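Local coordinates for tRNA (adenine(22)-N(1))-methyltransferase (Bacillus subtilis, PDB 6Q56), which catalyses the S-adenosyl-L-methionine-dependent methylation of adenosine 22 in tRNA to N(1)-methyladenosine, at residues 128-133 with 178-183; 138-143 with 165-170; 192-197 with 229-234; 209-212 with 216-219. The protein carries 2 engineered substitutions. All blocks are in the same frame, centred on the assembly; numbering follows the deposited sequence.

Contact 1: residues 128-133 with 178-183; sequences HIREWL and VGPFLA. With NI (nickel (II) ion), chain E.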
loop_
_atom_site.group_PDB
_atom_site.type_symbol
_atom_site.label_atom_id
_atom_site.label_comp_id
_atom_site.label_asym_id
_atom_site.label_seq_id
_atom_site.Cartn_x
_atom_site.Cartn_y
_atom_site.Cartn_z
ATOM N N HIS A 128 -1.222 0.611 8.828
ATOM C CA HIS A 128 -2.677 0.582 8.797
ATOM C C HIS A 128 -3.174 -0.496 7.842
ATOM O O HIS A 128 -4.212 -1.100 8.058
ATOM C CB HIS A 128 -3.246 1.935 8.375
ATOM C CG HIS A 128 -2.842 3.072 9.254
ATOM N ND1 HIS A 128 -3.160 3.131 10.591
ATOM C CD2 HIS A 128 -2.171 4.213 8.978
ATOM C CE1 HIS A 128 -2.688 4.250 11.105
ATOM N NE2 HIS A 128 -2.081 4.926 10.148
ATOM N N ILE A 129 -2.422 -0.721 6.776
ATOM C CA ILE A 129 -2.780 -1.715 5.787
ATOM C C ILE A 129 -2.535 -3.110 6.330
ATOM O O ILE A 129 -3.353 -3.997 6.148
ATOM C CB ILE A 129 -1.991 -1.524 4.484
ATOM C CG1 ILE A 129 -2.332 -0.181 3.856
ATOM C CG2 ILE A 129 -2.298 -2.632 3.505
ATOM C CD1 ILE A 129 -1.591 0.087 2.575
ATOM N N ARG A 130 -1.406 -3.299 6.999
ATOM C CA ARG A 130 -1.077 -4.598 7.558
ATOM C C ARG A 130 -2.081 -4.994 8.634
ATOM O O ARG A 130 -2.485 -6.142 8.717
ATOM C CB ARG A 130 0.349 -4.621 8.098
ATOM C CG ARG A 130 1.402 -4.528 7.012
ATOM C CD ARG A 130 2.803 -4.741 7.548
ATOM N NE ARG A 130 3.816 -4.358 6.579
ATOM C CZ ARG A 130 4.316 -3.136 6.467
ATOM N NH1 ARG A 130 3.901 -2.171 7.263
ATOM N NH2 ARG A 130 5.228 -2.880 5.556
ATOM N N GLU A 131 -2.491 -4.035 9.446
ATOM C CA GLU A 131 -3.456 -4.311 10.493
ATOM C C GLU A 131 -4.776 -4.735 9.870
ATOM O O GLU A 131 -5.407 -5.670 10.328
ATOM C CB GLU A 131 -3.639 -3.098 11.399
ATOM C CG GLU A 131 -2.452 -2.841 12.308
ATOM C CD GLU A 131 -2.649 -1.650 13.218
ATOM O OE1 GLU A 131 -3.604 -0.901 13.007
ATOM O OE2 GLU A 131 -1.842 -1.463 14.142
ATOM N N TRP A 132 -5.184 -4.045 8.815
ATOM C CA TRP A 132 -6.424 -4.377 8.136
ATOM C C TRP A 132 -6.324 -5.744 7.472
ATOM O O TRP A 132 -7.229 -6.548 7.574
ATOM C CB TRP A 132 -6.779 -3.322 7.098
ATOM C CG TRP A 132 -8.083 -3.581 6.472
ATOM C CD1 TRP A 132 -9.292 -3.170 6.916
ATOM C CD2 TRP A 132 -8.323 -4.343 5.296
ATOM N NE1 TRP A 132 -10.276 -3.617 6.084
ATOM C CE2 TRP A 132 -9.706 -4.344 5.078
ATOM C CE3 TRP A 132 -7.503 -5.022 4.400
ATOM C CZ2 TRP A 132 -10.285 -4.993 4.005
ATOM C CZ3 TRP A 132 -8.079 -5.664 3.339
ATOM C CH2 TRP A 132 -9.455 -5.646 3.148
ATOM N N LEU A 133 -5.215 -5.993 6.795
ATOM C CA LEU A 133 -4.998 -7.260 6.117
ATOM C C LEU A 133 -5.070 -8.433 7.083
ATOM O O LEU A 133 -5.714 -9.437 6.811
ATOM C CB LEU A 133 -3.635 -7.278 5.433
ATOM C CG LEU A 133 -3.482 -6.449 4.172
ATOM C CD1 LEU A 133 -2.062 -6.565 3.669
ATOM C CD2 LEU A 133 -4.467 -6.885 3.108
ATOM N N VAL A 178 6.859 -2.227 10.412
ATOM C CA VAL A 178 7.917 -2.083 9.435
ATOM C C VAL A 178 7.834 -3.030 8.255
ATOM O O VAL A 178 8.475 -2.806 7.244
ATOM C CB VAL A 178 9.290 -2.227 10.107
ATOM C CG1 VAL A 178 9.415 -1.232 11.243
ATOM C CG2 VAL A 178 9.496 -3.633 10.626
ATOM N N GLY A 179 7.043 -4.082 8.375
ATOM C CA GLY A 179 6.919 -5.037 7.298
ATOM C C GLY A 179 7.684 -6.301 7.611
ATOM O O GLY A 179 8.896 -6.283 7.781
ATOM N N PRO A 180 6.978 -7.419 7.693
ATOM C CA PRO A 180 7.632 -8.693 7.997
ATOM C C PRO A 180 8.685 -9.078 6.968
ATOM O O PRO A 180 9.770 -9.480 7.341
ATOM C CB PRO A 180 6.480 -9.695 7.998
ATOM C CG PRO A 180 5.372 -9.038 7.269
ATOM C CD PRO A 180 5.536 -7.574 7.453
ATOM N N PHE A 181 8.360 -8.959 5.690
ATOM C CA PHE A 181 9.300 -9.294 4.638
ATOM C C PHE A 181 10.408 -8.265 4.637
ATOM O O PHE A 181 11.578 -8.600 4.564
ATOM C CB PHE A 181 8.618 -9.301 3.275
ATOM C CG PHE A 181 7.730 -10.484 3.047
ATOM C CD1 PHE A 181 8.248 -11.665 2.572
ATOM C CD2 PHE A 181 6.379 -10.411 3.301
ATOM C CE1 PHE A 181 7.437 -12.757 2.359
ATOM C CE2 PHE A 181 5.564 -11.496 3.092
ATOM C CZ PHE A 181 6.091 -12.673 2.623
ATOM N N LEU A 182 10.020 -7.003 4.719
ATOM C CA LEU A 182 10.980 -5.916 4.716
ATOM C C LEU A 182 11.980 -6.088 5.843
ATOM O O LEU A 182 13.166 -5.874 5.665
ATOM C CB LEU A 182 10.264 -4.576 4.820
ATOM C CG LEU A 182 9.301 -4.343 3.662
ATOM C CD1 LEU A 182 8.607 -3.003 3.773
ATOM C CD2 LEU A 182 10.016 -4.483 2.332
ATOM N N ALA A 183 11.480 -6.480 7.003
ATOM C CA ALA A 183 12.317 -6.680 8.174
ATOM C C ALA A 183 13.384 -7.739 7.936
ATOM O O ALA A 183 14.516 -7.566 8.335
ATOM C CB ALA A 183 11.471 -7.050 9.378
HETATM NI NI NI E . -1.391 6.698 9.744
HETATM O O HOH W 1 -1.627 7.090 11.576
#
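The guanidinium group of Arg130 lies flat over the peptide that joins Val178 to Gly179, with Gly179 N above the centre of the group, 3.5 Å from Arg130 CZ, and the Val178 carbonyl carbon nearer the rim. Its NH2 comes to 3.2 Å from Gly179 CA, close enough that a beta carbon on that residue would collide with it. The positive phi of Gly179 calls for glycine in its own right. The aliphatic part of the arginine, extended from CG to NE, runs past the Pro180 ring in the opposite direction, and Arg130 CD approaches Pro180 CD to 3.9 Å. At the edge of the guanidinium, NH2 meets Leu182 CD1 at 3.8 Å. No hydrogen bond joins the segments. Helix 127-135 belongs to the Rossmann-like methyltransferase fold, and the arginine spans from it to the glycine that separates helix 172-178 from helix 180-185. The polar end is satisfied from other directions, since NE forms a salt bridge with Glu143 and NH1 is hydrogen-bonded to Met176 O. A leucine in place of Arg130 would probably leave the Glu143 carboxylate without its charge partner and Met176 O without this donor. Two residues earlier on the same helix, His128 NE2 binds nickel at 1.9 Å, together with His125 and a water whose oxygen lies in the plane of the His128 ring.

Contact 2: residues 138-143 with 165-170; sequences YALIDE and AAYDGI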
loop_
_atom_site.group_PDB
_atom_site.type_symbol
_atom_site.label_atom_id
_atom_site.label_comp_id
_atom_site.label_asym_id
_atom_site.label_seq_id
_atom_site.Cartn_x
_atom_site.Cartn_y
_atom_site.Cartn_z
ATOM N N TYR A 138 -6.151 -11.943 5.274
ATOM C CA TYR A 138 -5.249 -11.961 4.132
ATOM C C TYR A 138 -3.834 -12.333 4.554
ATOM O O TYR A 138 -3.465 -12.212 5.722
ATOM C CB TYR A 138 -5.241 -10.598 3.437
ATOM C CG TYR A 138 -6.576 -10.208 2.842
ATOM C CD1 TYR A 138 -6.915 -10.579 1.547
ATOM C CD2 TYR A 138 -7.495 -9.468 3.572
ATOM C CE1 TYR A 138 -8.132 -10.226 0.998
ATOM C CE2 TYR A 138 -8.715 -9.110 3.031
ATOM C CZ TYR A 138 -9.029 -9.491 1.744
ATOM O OH TYR A 138 -10.243 -9.136 1.201
ATOM N N ALA A 139 -3.050 -12.785 3.585
ATOM C CA ALA A 139 -1.685 -13.178 3.817
ATOM C C ALA A 139 -0.776 -12.338 2.933
ATOM O O ALA A 139 -0.980 -12.242 1.732
ATOM C CB ALA A 139 -1.506 -14.645 3.506
ATOM N N LEU A 140 0.232 -11.730 3.535
ATOM C CA LEU A 140 1.179 -10.938 2.783
ATOM C C LEU A 140 2.072 -11.921 2.075
ATOM O O LEU A 140 2.706 -12.746 2.713
ATOM C CB LEU A 140 2.021 -10.065 3.707
ATOM C CG LEU A 140 1.478 -8.694 4.069
ATOM C CD1 LEU A 140 2.196 -8.164 5.297
ATOM C CD2 LEU A 140 1.628 -7.746 2.898
ATOM N N ILE A 141 2.133 -11.846 0.760
ATOM C CA ILE A 141 2.974 -12.767 0.026
ATOM C C ILE A 141 4.291 -12.131 -0.371
ATOM O O ILE A 141 5.222 -12.823 -0.739
ATOM C CB ILE A 141 2.257 -13.359 -1.190
ATOM C CG1 ILE A 141 1.821 -12.264 -2.155
ATOM C CG2 ILE A 141 1.060 -14.162 -0.727
ATOM C CD1 ILE A 141 1.153 -12.805 -3.392
ATOM N N ASP A 142 4.371 -10.811 -0.283
ATOM C CA ASP A 142 5.607 -10.110 -0.597
ATOM C C ASP A 142 5.509 -8.634 -0.284
ATOM O O ASP A 142 4.433 -8.058 -0.245
ATOM C CB ASP A 142 6.029 -10.303 -2.051
ATOM C CG ASP A 142 7.512 -10.006 -2.275
ATOM O OD1 ASP A 142 8.250 -9.842 -1.291
ATOM O OD2 ASP A 142 7.941 -9.941 -3.433
ATOM N N GLU A 143 6.671 -8.045 -0.067
ATOM C CA GLU A 143 6.804 -6.640 0.228
ATOM C C GLU A 143 8.087 -6.141 -0.382
ATOM O O GLU A 143 9.068 -6.863 -0.447
ATOM C CB GLU A 143 6.933 -6.402 1.724
ATOM C CG GLU A 143 5.716 -6.681 2.567
ATOM C CD GLU A 143 5.989 -6.409 4.030
ATOM O OE1 GLU A 143 7.018 -6.878 4.542
ATOM O OE2 GLU A 143 5.181 -5.720 4.660
ATOM N N ALA A 165 1.628 -16.680 8.637
ATOM C CA ALA A 165 2.773 -17.193 7.894
ATOM C C ALA A 165 3.894 -16.187 7.678
ATOM O O ALA A 165 5.034 -16.435 8.035
ATOM C CB ALA A 165 2.322 -17.754 6.560
ATOM N N ALA A 166 3.560 -15.060 7.073
ATOM C CA ALA A 166 4.544 -14.027 6.775
ATOM C C ALA A 166 5.196 -13.461 8.027
ATOM O O ALA A 166 6.292 -12.920 7.967
ATOM C CB ALA A 166 3.908 -12.911 5.967
ATOM N N TYR A 167 4.519 -13.591 9.158
ATOM C CA TYR A 167 5.028 -13.069 10.415
ATOM C C TYR A 167 5.795 -14.076 11.248
ATOM O O TYR A 167 6.160 -13.798 12.375
ATOM C CB TYR A 167 3.889 -12.485 11.227
ATOM C CG TYR A 167 3.298 -11.270 10.583
ATOM C CD1 TYR A 167 3.894 -10.041 10.725
ATOM C CD2 TYR A 167 2.158 -11.357 9.822
ATOM C CE1 TYR A 167 3.364 -8.922 10.134
ATOM C CE2 TYR A 167 1.618 -10.246 9.227
ATOM C CZ TYR A 167 2.230 -9.031 9.386
ATOM O OH TYR A 167 1.705 -7.923 8.800
ATOM N N ASP A 168 6.041 -15.248 10.695
ATOM C CA ASP A 168 6.789 -16.251 11.422
ATOM C C ASP A 168 8.168 -15.698 11.741
ATOM O O ASP A 168 8.885 -15.258 10.855
ATOM C CB ASP A 168 6.926 -17.523 10.592
ATOM C CG ASP A 168 7.857 -18.525 11.220
ATOM O OD1 ASP A 168 7.485 -19.136 12.232
ATOM O OD2 ASP A 168 8.965 -18.705 10.694
ATOM N N GLY A 169 8.532 -15.709 13.012
ATOM C CA GLY A 169 9.834 -15.227 13.421
ATOM C C GLY A 169 9.898 -13.783 13.861
ATOM O O GLY A 169 10.933 -13.342 14.333
ATOM N N ILE A 170 8.804 -13.049 13.714
ATOM C CA ILE A 170 8.777 -11.649 14.114
ATOM C C ILE A 170 7.478 -11.325 14.828
ATOM O O ILE A 170 6.464 -11.939 14.573
ATOM C CB ILE A 170 8.946 -10.712 12.901
ATOM C CG1 ILE A 170 9.184 -9.277 13.353
ATOM C CG2 ILE A 170 7.726 -10.767 12.008
ATOM C CD1 ILE A 170 9.696 -8.363 12.267
#
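Leu140 faces segment 165-170 with two parts of its side chain, each engaged by a different residue. Close to the backbone, Leu140 CB points toward Ala166 and meets its CB at 4.1 Å. The same Ala166 methyl lies 3.5 Å from Leu140 O, so it touches the strand backbone as well as the side chain. Further out, Leu140 and Tyr167 cross obliquely: the leucine CD1 reaches the phenolic end of the ring, 3.5 Å from Tyr167 OH and 4.2 Å from its CZ. The tyrosine begins with its CB turned to one side of the strand, but CG sits beside its own backbone N (chi1 -66°), and from there the ring swings so that the hydroxyl end comes up to the leucine branch. Contact across the two segments is thus apolar packing around one leucine, without a hydrogen bond between them. The loop is shaped by its own backbone: Ile170 N bonds to Tyr167 O at 3.1 Å, closing a type II beta turn in which Gly169 adopts the positive phi required at the third position. On the strand, Asp142 OD1 accepts a bond from Glu143 N at 2.7 Å, a bent bond (137°) that meets the oxygen from above the carboxylate plane. Ile141 and Asp142 both face Val157, which makes a classic beta bulge in strand 139-148. Packing a loop against Leu140 beside that bulge covers part of the outermost strand at one end of the mixed, Rossmann-like methyltransferase sheet.

Contact 3: residues 192-197 with 229-234; sequences KKWTQE and ELLKEV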
loop_
_atom_site.group_PDB
_atom_site.type_symbol
_atom_site.label_atom_id
_atom_site.label_comp_id
_atom_site.label_asym_id
_atom_site.label_seq_id
_atom_site.Cartn_x
_atom_site.Cartn_y
_atom_site.Cartn_z
ATOM N N LYS A 192 17.559 2.891 6.568
ATOM C CA LYS A 192 17.576 4.343 6.560
ATOM C C LYS A 192 16.236 4.911 7.008
ATOM O O LYS A 192 16.184 5.822 7.815
ATOM C CB LYS A 192 17.940 4.861 5.169
ATOM C CG LYS A 192 17.821 6.359 5.005
ATOM C CD LYS A 192 18.672 6.865 3.858
ATOM C CE LYS A 192 18.248 6.269 2.535
ATOM N NZ LYS A 192 18.784 7.023 1.377
ATOM N N LYS A 193 15.154 4.360 6.479
ATOM C CA LYS A 193 13.823 4.831 6.824
ATOM C C LYS A 193 13.498 4.646 8.291
ATOM O O LYS A 193 12.963 5.532 8.925
ATOM C CB LYS A 193 12.768 4.114 5.990
ATOM C CG LYS A 193 11.340 4.380 6.441
ATOM C CD LYS A 193 10.321 3.760 5.505
ATOM C CE LYS A 193 8.922 3.780 6.092
ATOM N NZ LYS A 193 8.222 5.075 5.918
ATOM N N TRP A 194 13.811 3.483 8.826
ATOM C CA TRP A 194 13.492 3.204 10.209
ATOM C C TRP A 194 14.504 3.765 11.186
ATOM O O TRP A 194 14.155 4.118 12.295
ATOM C CB TRP A 194 13.250 1.709 10.385
ATOM C CG TRP A 194 12.051 1.322 9.613
ATOM C CD1 TRP A 194 11.999 0.529 8.512
ATOM C CD2 TRP A 194 10.720 1.778 9.843
ATOM N NE1 TRP A 194 10.707 0.442 8.059
ATOM C CE2 TRP A 194 9.905 1.205 8.860
ATOM C CE3 TRP A 194 10.140 2.609 10.797
ATOM C CZ2 TRP A 194 8.546 1.429 8.806
ATOM C CZ3 TRP A 194 8.799 2.833 10.739
ATOM C CH2 TRP A 194 8.011 2.248 9.753
ATOM N N THR A 195 15.752 3.867 10.765
ATOM C CA THR A 195 16.776 4.433 11.616
ATOM C C THR A 195 16.420 5.891 11.862
ATOM O O THR A 195 16.517 6.377 12.974
ATOM C CB THR A 195 18.162 4.323 10.976
ATOM O OG1 THR A 195 18.573 2.955 10.966
ATOM C CG2 THR A 195 19.175 5.145 11.746
ATOM N N GLN A 196 15.991 6.579 10.816
ATOM C CA GLN A 196 15.604 7.972 10.928
ATOM C C GLN A 196 14.339 8.095 11.765
ATOM O O GLN A 196 14.213 9.004 12.570
ATOM C CB GLN A 196 15.396 8.597 9.543
ATOM C CG GLN A 196 16.688 8.769 8.756
ATOM C CD GLN A 196 16.462 8.974 7.269
ATOM O OE1 GLN A 196 15.331 9.049 6.807
ATOM N NE2 GLN A 196 17.545 9.050 6.515
ATOM N N GLU A 197 13.405 7.171 11.579
ATOM C CA GLU A 197 12.162 7.196 12.332
ATOM C C GLU A 197 12.449 7.047 13.814
ATOM O O GLU A 197 11.833 7.694 14.642
ATOM C CB GLU A 197 11.224 6.084 11.876
ATOM C CG GLU A 197 9.906 6.043 12.621
ATOM C CD GLU A 197 9.018 7.229 12.319
ATOM O OE1 GLU A 197 9.204 7.864 11.268
ATOM O OE2 GLU A 197 8.126 7.522 13.135
ATOM N N GLU A 229 11.867 0.874 21.391
ATOM C CA GLU A 229 12.346 -0.479 21.605
ATOM C C GLU A 229 12.007 -1.339 20.407
ATOM O O GLU A 229 12.822 -2.126 19.943
ATOM C CB GLU A 229 11.741 -1.083 22.870
ATOM C CG GLU A 229 11.933 -2.583 22.993
ATOM C CD GLU A 229 13.385 -2.996 23.081
ATOM O OE1 GLU A 229 14.211 -2.198 23.554
ATOM O OE2 GLU A 229 13.695 -4.126 22.681
ATOM N N LEU A 230 10.791 -1.167 19.916
ATOM C CA LEU A 230 10.303 -1.909 18.762
ATOM C C LEU A 230 11.220 -1.707 17.571
ATOM O O LEU A 230 11.658 -2.662 16.935
ATOM C CB LEU A 230 8.896 -1.451 18.402
ATOM C CG LEU A 230 8.109 -2.376 17.494
ATOM C CD1 LEU A 230 6.644 -1.995 17.505
ATOM C CD2 LEU A 230 8.668 -2.339 16.085
ATOM N N LEU A 231 11.509 -0.451 17.273
ATOM C CA LEU A 231 12.375 -0.123 16.162
ATOM C C LEU A 231 13.786 -0.628 16.421
ATOM O O LEU A 231 14.456 -1.105 15.521
ATOM C CB LEU A 231 12.384 1.381 15.914
ATOM C CG LEU A 231 11.066 1.926 15.378
ATOM C CD1 LEU A 231 11.160 3.419 15.146
ATOM C CD2 LEU A 231 10.667 1.194 14.110
ATOM N N LYS A 232 14.229 -0.529 17.661
ATOM C CA LYS A 232 15.558 -0.981 18.012
ATOM C C LYS A 232 15.719 -2.464 17.700
ATOM O O LYS A 232 16.769 -2.898 17.269
ATOM C CB LYS A 232 15.851 -0.712 19.485
ATOM C CG LYS A 232 17.255 -1.093 19.900
ATOM C CD LYS A 232 17.519 -0.805 21.365
ATOM C CE LYS A 232 18.784 -1.509 21.831
ATOM N NZ LYS A 232 19.258 -1.032 23.155
ATOM N N GLU A 233 14.659 -3.229 17.912
ATOM C CA GLU A 233 14.681 -4.664 17.665
ATOM C C GLU A 233 14.700 -5.016 16.181
ATOM O O GLU A 233 15.052 -6.127 15.814
ATOM C CB GLU A 233 13.481 -5.336 18.342
ATOM C CG GLU A 233 13.483 -5.245 19.861
ATOM C CD GLU A 233 12.206 -5.771 20.493
ATOM O OE1 GLU A 233 11.280 -6.163 19.757
ATOM O OE2 GLU A 233 12.127 -5.793 21.735
ATOM N N VAL A 234 14.312 -4.083 15.324
ATOM C CA VAL A 234 14.292 -4.367 13.897
ATOM C C VAL A 234 15.514 -3.892 13.121
ATOM O O VAL A 234 15.722 -4.317 12.001
ATOM C CB VAL A 234 13.055 -3.770 13.216
ATOM C CG1 VAL A 234 11.793 -4.434 13.722
ATOM C CG2 VAL A 234 13.002 -2.277 13.428
#
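The Trp194 indole meets Leu231 obliquely, while one of its faces carries the Lys193 CE methylene, 3.5 Å above the ring plane and displaced toward the rim. The nearest approach across the helices is Leu231 CD2 to Trp194 CE3, at 3.6 Å, with Trp194 CZ3 slightly further off at 4.2 Å from the same methyl. The two side chains cross at about a right angle. Phe190, one turn earlier on the same helix, also meets the indole, and Val178 of helix 172-178 packs on it, joining the helical pair to the rest of the fold. The other leucine methyl serves a second partner: Leu231 CD1 touches Glu197 CG at 3.9 Å. Glu197 leaves the backbone with CG anti to its N (chi1 180°) and then bends at chi2 (68°), so that its methylene lies beside the leucine. Helices 188-210 and 215-234 run antiparallel here, in the C-terminal helical arm of the TrmK family. Leu231 thus divides its two methyls between an aromatic ring and the aliphatic part of an acid, and the adhesion between these segments is dispersive and hydrophobic, with no hydrogen bond across it.

Contact 4: residues 209-212 with 216-219; sequences SQAA and QNKQ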
loop_
_atom_site.group_PDB
_atom_site.type_symbol
_atom_site.label_atom_id
_atom_site.label_comp_id
_atom_site.label_asym_id
_atom_site.label_seq_id
_atom_site.Cartn_x
_atom_site.Cartn_y
_atom_site.Cartn_z
ATOM N N SER A 209 10.259 14.598 27.611
ATOM C CA SER A 209 10.901 14.305 28.879
ATOM C C SER A 209 11.196 15.574 29.662
ATOM O O SER A 209 10.963 15.638 30.859
ATOM C CB SER A 209 12.210 13.548 28.655
ATOM O OG SER A 209 11.997 12.337 27.968
ATOM N N GLN A 210 11.691 16.590 28.972
ATOM C CA GLN A 210 12.028 17.858 29.601
ATOM C C GLN A 210 10.790 18.648 29.958
ATOM O O GLN A 210 10.839 19.542 30.789
ATOM C CB GLN A 210 12.913 18.688 28.678
ATOM C CG GLN A 210 14.119 17.933 28.160
ATOM C CD GLN A 210 14.948 17.324 29.269
ATOM O OE1 GLN A 210 15.403 18.017 30.171
ATOM N NE2 GLN A 210 15.154 16.020 29.198
ATOM N N ALA A 211 9.673 18.318 29.331
ATOM C CA ALA A 211 8.432 19.016 29.606
ATOM C C ALA A 211 7.857 18.612 30.958
ATOM O O ALA A 211 8.500 17.926 31.741
ATOM C CB ALA A 211 7.425 18.763 28.502
ATOM N N ALA A 212 6.634 19.058 31.208
ATOM C CA ALA A 212 5.941 18.792 32.462
ATOM C C ALA A 212 5.787 17.315 32.780
ATOM O O ALA A 212 5.627 16.493 31.889
ATOM C CB ALA A 212 4.571 19.450 32.452
ATOM N N GLN A 216 -0.339 12.672 31.464
ATOM C CA GLN A 216 -0.458 12.693 30.015
ATOM C C GLN A 216 0.878 12.523 29.324
ATOM O O GLN A 216 1.023 11.695 28.441
ATOM C CB GLN A 216 -1.096 14.001 29.549
ATOM C CG GLN A 216 -1.244 14.100 28.043
ATOM C CD GLN A 216 -1.929 15.372 27.596
ATOM O OE1 GLN A 216 -1.905 16.383 28.283
ATOM N NE2 GLN A 216 -2.537 15.323 26.432
ATOM N N ASN A 217 1.858 13.310 29.730
ATOM C CA ASN A 217 3.173 13.234 29.120
ATOM C C ASN A 217 3.864 11.909 29.380
ATOM O O ASN A 217 4.625 11.434 28.552
ATOM C CB ASN A 217 4.043 14.394 29.581
ATOM C CG ASN A 217 3.683 15.687 28.891
ATOM O OD1 ASN A 217 2.882 15.703 27.962
ATOM N ND2 ASN A 217 4.264 16.777 29.345
ATOM N N LYS A 218 3.589 11.313 30.525
ATOM C CA LYS A 218 4.183 10.039 30.850
ATOM C C LYS A 218 3.545 8.971 29.976
ATOM O O LYS A 218 4.199 8.024 29.579
ATOM C CB LYS A 218 4.044 9.739 32.334
ATOM C CG LYS A 218 5.099 10.444 33.164
ATOM C CD LYS A 218 4.777 10.413 34.641
ATOM C CE LYS A 218 5.878 11.061 35.456
ATOM N NZ LYS A 218 5.399 11.458 36.804
ATOM N N GLN A 219 2.270 9.139 29.648
ATOM C CA GLN A 219 1.614 8.177 28.776
ATOM C C GLN A 219 2.212 8.311 27.382
ATOM O O GLN A 219 2.465 7.318 26.718
ATOM C CB GLN A 219 0.104 8.376 28.739
ATOM C CG GLN A 219 -0.664 7.366 29.573
ATOM C CD GLN A 219 -0.341 5.933 29.183
ATOM O OE1 GLN A 219 -0.142 5.076 30.039
ATOM N NE2 GLN A 219 -0.268 5.676 27.882
#
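The short connection between two antiparallel helices is fastened where Asn217, in the first turn of helix 215-234, reaches back to Ala212 in the linker. Asn217 ND2 donates to Ala212 O over 2.9 Å, and the bond is fairly straight, with an N-H...O angle of 161°. The oxygen lies close to the plane of the asparagine amide, so the N-H points well at it. Seen from the acceptor, the donor approaches at a C=O...N angle of 129° and somewhat out of the carbonyl plane. With CG beside the backbone N (chi1 -77°), the amide is directed at the linker, where ND2 finds Ala212 O. Two methyls adjoin the same nitrogen: Ala211 CB stands 3.8 Å from Asn217 ND2, and Ala212 CB is 4.1 Å from that atom. In this helical hairpin, Ala211 and Ala212 have already left the helical conformation of the preceding residues and take extended backbone angles, which carry the chain across to the second helix. Replacing Asn217 with alanine would remove the amide, which would probably leave Ala212 O without its side-chain donor and the linker freer to move against helix 215-234. The backbone of Asn217 is engaged too, since its N is hydrogen-bonded to Thr214 OG1. On the other helix, Ser209 OG is bonded to Tyr205 O, one turn earlier.

In the fold
Contacts 1 and 2 lie about 8 Å apart between centres and touch, on helix 127-135, strand 139-148 and the chain that follows the last strand, 151-159; the segments of contact 2 fall between those of contact 1 in sequence. Contact 3 is about 14 Å from contact 1 between centres and meets it through Val178, where the core passes into the C-terminal helices. Contacts 3 and 4 share helices 188-210 and 215-234, the latter contact closing the hairpin, its centre about 22 Å from that of contact 3. The series therefore runs from the edge of the methyltransferase sheet to the tip of the arm: contact 4 stands about 30 Å from contact 1 between centres, and packing gives way to a surface hydrogen bond.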